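Digeranylgeranylglycerophospholipid reductase (Sulfolobus acidocaldarius, PDB 4OPI) reduces the double bonds of geranylgeranyl chains on archaeal lipid precursors, using FAD, to give the saturated phytanyl chains of membrane lipids. Local coordinates at residues G94-A99 against W218-G223. The protein carries 1 engineered substitution. Sequence-based numbering, arbitrary orientation.
Sequences GFELNA and WYLPKG. Engineered in segment 218-223: Leu220 (natural residue Phe). With GRG (geranylgeranyl diphosphate), chain C.
Lys222 and Glu96 form a salt bridge buried among acidic groups: besides Glu96, the ammonium pairs with Asp50, one of the FAD-binding residues, and with Glu71. Two strands of the eight-stranded mixed beta-sheet meet here, 87-97 and 216-221, with Lys222 just past the end of the second; they are not neighbours, since 70-80 and 202-206 lie between them, and side chains span the gap. Lys222 runs extended and turns only at its last torsion (chi4 -63°), which brings NZ within 2.9 Å of Glu96 OE2, meeting the oxygen nearly along its C-O axis. The two side chains cross at about a right angle, with Lys222 CG also 3.4 Å from Glu96 OE2. Glu96 bends at chi2 (-62°), and its CG lies 3.3 Å from the carbonyl oxygen of Pro221, which accepts a hydrogen bond from Asn72 on strand 70-80. The other carboxylate oxygen is turned toward carbon: Glu96 OE1 sits 3.4 Å from CB of Leu220, an engineered residue where the natural chain has phenylalanine, and near its CD1. Placing one ammonium among three carboxylates probably keeps Lys222 charged. With an alanine at Glu96, Lys222 would probably lose one of its three carboxylate mates, and a gap would open beside Leu220 and the Pro221 carbonyl. At the other end of both segments the sheet lines the isoprenoid pocket. Gly94 CA packs 3.6 Å from C10 of geranylgeranyl diphosphate, where a side chain would collide with that methyl. Trp218, which also touches the flavin and is held through NE1 by Asn228, offers a ring face to the tail: C20, one of the two end methyls, lies over that face, displaced toward the rim, 3.4 Å from Trp218 CE3.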
loop_
_atom_site.group_PDB
_atom_site.type_symbol
_atom_site.label_atom_id
_atom_site.label_comp_id
_atom_site.label_asym_id
_atom_site.label_seq_id
_atom_site.Cartn_x
_atom_site.Cartn_y
_atom_site.Cartn_z
ATOM N N GLY A 94 -8.241 1.745 15.195
ATOM C CA GLY A 94 -8.274 1.930 13.758
ATOM C C GLY A 94 -9.662 2.316 13.286
ATOM O O GLY A 94 -10.587 2.433 14.088
ATOM N N PHE A 95 -9.808 2.508 11.979
ATOM C CA PHE A 95 -11.088 2.916 11.416
ATOM C C PHE A 95 -11.521 2.038 10.252
ATOM O O PHE A 95 -10.708 1.676 9.398
ATOM C CB PHE A 95 -11.026 4.368 10.939
ATOM C CG PHE A 95 -10.612 5.345 11.997
ATOM C CD1 PHE A 95 -11.329 5.466 13.172
ATOM C CD2 PHE A 95 -9.514 6.167 11.799
ATOM C CE1 PHE A 95 -10.949 6.375 14.140
ATOM C CE2 PHE A 95 -9.131 7.078 12.762
ATOM C CZ PHE A 95 -9.849 7.183 13.932
ATOM N N GLU A 96 -12.804 1.696 10.219
ATOM C CA GLU A 96 -13.414 1.141 9.019
ATOM C C GLU A 96 -14.108 2.273 8.274
ATOM O O GLU A 96 -15.115 2.812 8.738
ATOM C CB GLU A 96 -14.396 0.018 9.350
ATOM C CG GLU A 96 -13.862 -1.375 9.044
ATOM C CD GLU A 96 -13.556 -1.576 7.570
ATOM O OE1 GLU A 96 -12.616 -2.339 7.259
ATOM O OE2 GLU A 96 -14.255 -0.979 6.723
ATOM N N LEU A 97 -13.555 2.630 7.119
ATOM C CA LEU A 97 -13.939 3.853 6.428
ATOM C C LEU A 97 -15.000 3.672 5.353
ATOM O O LEU A 97 -15.133 2.602 4.761
ATOM C CB LEU A 97 -12.702 4.487 5.781
ATOM C CG LEU A 97 -11.966 5.610 6.510
ATOM C CD1 LEU A 97 -12.363 5.659 7.970
ATOM C CD2 LEU A 97 -10.466 5.419 6.367
ATOM N N ASN A 98 -15.758 4.738 5.121
ATOM C CA ASN A 98 -16.429 4.921 3.847
ATOM C C ASN A 98 -15.434 5.659 2.960
ATOM O O ASN A 98 -15.466 6.885 2.863
ATOM C CB ASN A 98 -17.737 5.703 4.003
ATOM C CG ASN A 98 -18.553 5.748 2.717
ATOM O OD1 ASN A 98 -18.005 5.825 1.617
ATOM N ND2 ASN A 98 -19.873 5.700 2.855
ATOM N N ALA A 99 -14.541 4.893 2.337
ATOM C CA ALA A 99 -13.381 5.438 1.632
ATOM C C ALA A 99 -13.703 6.552 0.625
ATOM O O ALA A 99 -13.019 7.574 0.618
ATOM C CB ALA A 99 -12.610 4.308 0.940
ATOM N N TRP A 218 -10.189 -12.189 5.025
ATOM C CA TRP A 218 -10.530 -11.195 6.038
ATOM C C TRP A 218 -12.032 -11.028 6.248
ATOM O O TRP A 218 -12.842 -11.285 5.355
ATOM C CB TRP A 218 -9.894 -9.839 5.702
ATOM C CG TRP A 218 -10.427 -9.146 4.479
ATOM C CD1 TRP A 218 -11.620 -8.492 4.358
ATOM C CD2 TRP A 218 -9.761 -8.998 3.219
ATOM N NE1 TRP A 218 -11.746 -7.963 3.096
ATOM C CE2 TRP A 218 -10.618 -8.260 2.377
ATOM C CE3 TRP A 218 -8.530 -9.431 2.716
ATOM C CZ2 TRP A 218 -10.282 -7.943 1.061
ATOM C CZ3 TRP A 218 -8.195 -9.111 1.410
ATOM C CH2 TRP A 218 -9.069 -8.376 0.598
ATOM N N TYR A 219 -12.377 -10.595 7.456
ATOM C CA TYR A 219 -13.753 -10.365 7.877
ATOM C C TYR A 219 -13.790 -9.041 8.629
ATOM O O TYR A 219 -13.584 -9.000 9.843
ATOM C CB TYR A 219 -14.241 -11.521 8.755
ATOM C CG TYR A 219 -15.696 -11.475 9.169
ATOM C CD1 TYR A 219 -16.657 -12.198 8.474
ATOM C CD2 TYR A 219 -16.104 -10.739 10.275
ATOM C CE1 TYR A 219 -17.988 -12.175 8.859
ATOM C CE2 TYR A 219 -17.431 -10.708 10.667
ATOM C CZ TYR A 219 -18.368 -11.428 9.956
ATOM O OH TYR A 219 -19.689 -11.399 10.345
ATOM N N LEU A 220 -14.026 -7.955 7.899
ATOM C CA LEU A 220 -13.935 -6.613 8.465
ATOM C C LEU A 220 -15.311 -5.981 8.636
ATOM O O LEU A 220 -15.903 -5.510 7.665
ATOM C CB LEU A 220 -13.062 -5.720 7.581
ATOM C CG LEU A 220 -11.787 -6.341 7.006
ATOM C CD1 LEU A 220 -11.093 -5.370 6.062
ATOM C CD2 LEU A 220 -10.842 -6.792 8.109
ATOM N N PRO A 221 -15.821 -5.963 9.877
ATOM C CA PRO A 221 -17.141 -5.393 10.172
ATOM C C PRO A 221 -17.213 -3.896 9.879
ATOM O O PRO A 221 -16.331 -3.143 10.294
ATOM C CB PRO A 221 -17.313 -5.659 11.673
ATOM C CG PRO A 221 -16.361 -6.773 11.981
ATOM C CD PRO A 221 -15.192 -6.544 11.076
ATOM N N LYS A 222 -18.253 -3.477 9.162
ATOM C CA LYS A 222 -18.477 -2.063 8.885
ATOM C C LYS A 222 -19.622 -1.536 9.740
ATOM O O LYS A 222 -20.072 -0.402 9.571
ATOM C CB LYS A 222 -18.775 -1.839 7.402
ATOM C CG LYS A 222 -17.545 -1.842 6.511
ATOM C CD LYS A 222 -17.918 -1.571 5.063
ATOM C CE LYS A 222 -16.691 -1.232 4.234
ATOM N NZ LYS A 222 -16.041 0.017 4.721
ATOM N N GLY A 223 -20.082 -2.376 10.660
ATOM C CA GLY A 223 -21.177 -2.033 11.547
ATOM C C GLY A 223 -21.582 -3.245 12.362
ATOM O O GLY A 223 -20.829 -4.213 12.459
HETATM C C20 GRG C . -7.183 -6.394 3.459
HETATM C C19 GRG C . -5.289 -6.207 1.652
HETATM C C18 GRG C . -5.834 -5.878 3.025
HETATM C C17 GRG C . -5.125 -5.112 3.872
HETATM C C16 GRG C . -5.680 -4.800 5.244
HETATM C C14 GRG C . -4.746 -5.276 8.264
HETATM C C13 GRG C . -4.965 -4.015 7.459
HETATM C C15 GRG C . -4.667 -3.974 5.985
HETATM C C12 GRG C . -5.432 -2.891 8.035
HETATM C C11 GRG C . -5.751 -2.829 9.504
HETATM C C9 GRG C . -5.605 -1.388 9.924
HETATM C C8 GRG C . -6.305 -1.157 11.237
HETATM C C10 GRG C . -7.726 -0.640 11.289
HETATM C C7 GRG C . -5.636 -1.435 12.370
HETATM C C6 GRG C . -6.270 -1.244 13.733
HETATM C C5 GRG C . -5.794 -2.330 14.667
HETATM C C3 GRG C . -4.319 -2.187 14.998
HETATM C C4 GRG C . -3.553 -3.347 15.600
HETATM C C2 GRG C . -3.686 -1.024 14.764
HETATM C C1 GRG C . -2.221 -0.839 15.064
HETATM O O1 GRG C . -1.908 0.495 14.743
HETATM P PA GRG C . -1.608 1.424 15.978
HETATM O O1A GRG C . -0.447 2.345 15.692
HETATM O O3A GRG C . -1.234 0.435 17.151
HETATM O O2A GRG C . -2.830 2.243 16.312
HETATM P PB GRG C . -1.007 0.852 18.653
HETATM O O1B GRG C . 0.340 0.330 19.090
HETATM O O2B GRG C . -1.032 2.358 18.757
HETATM O O3B GRG C . -2.089 0.254 19.522
#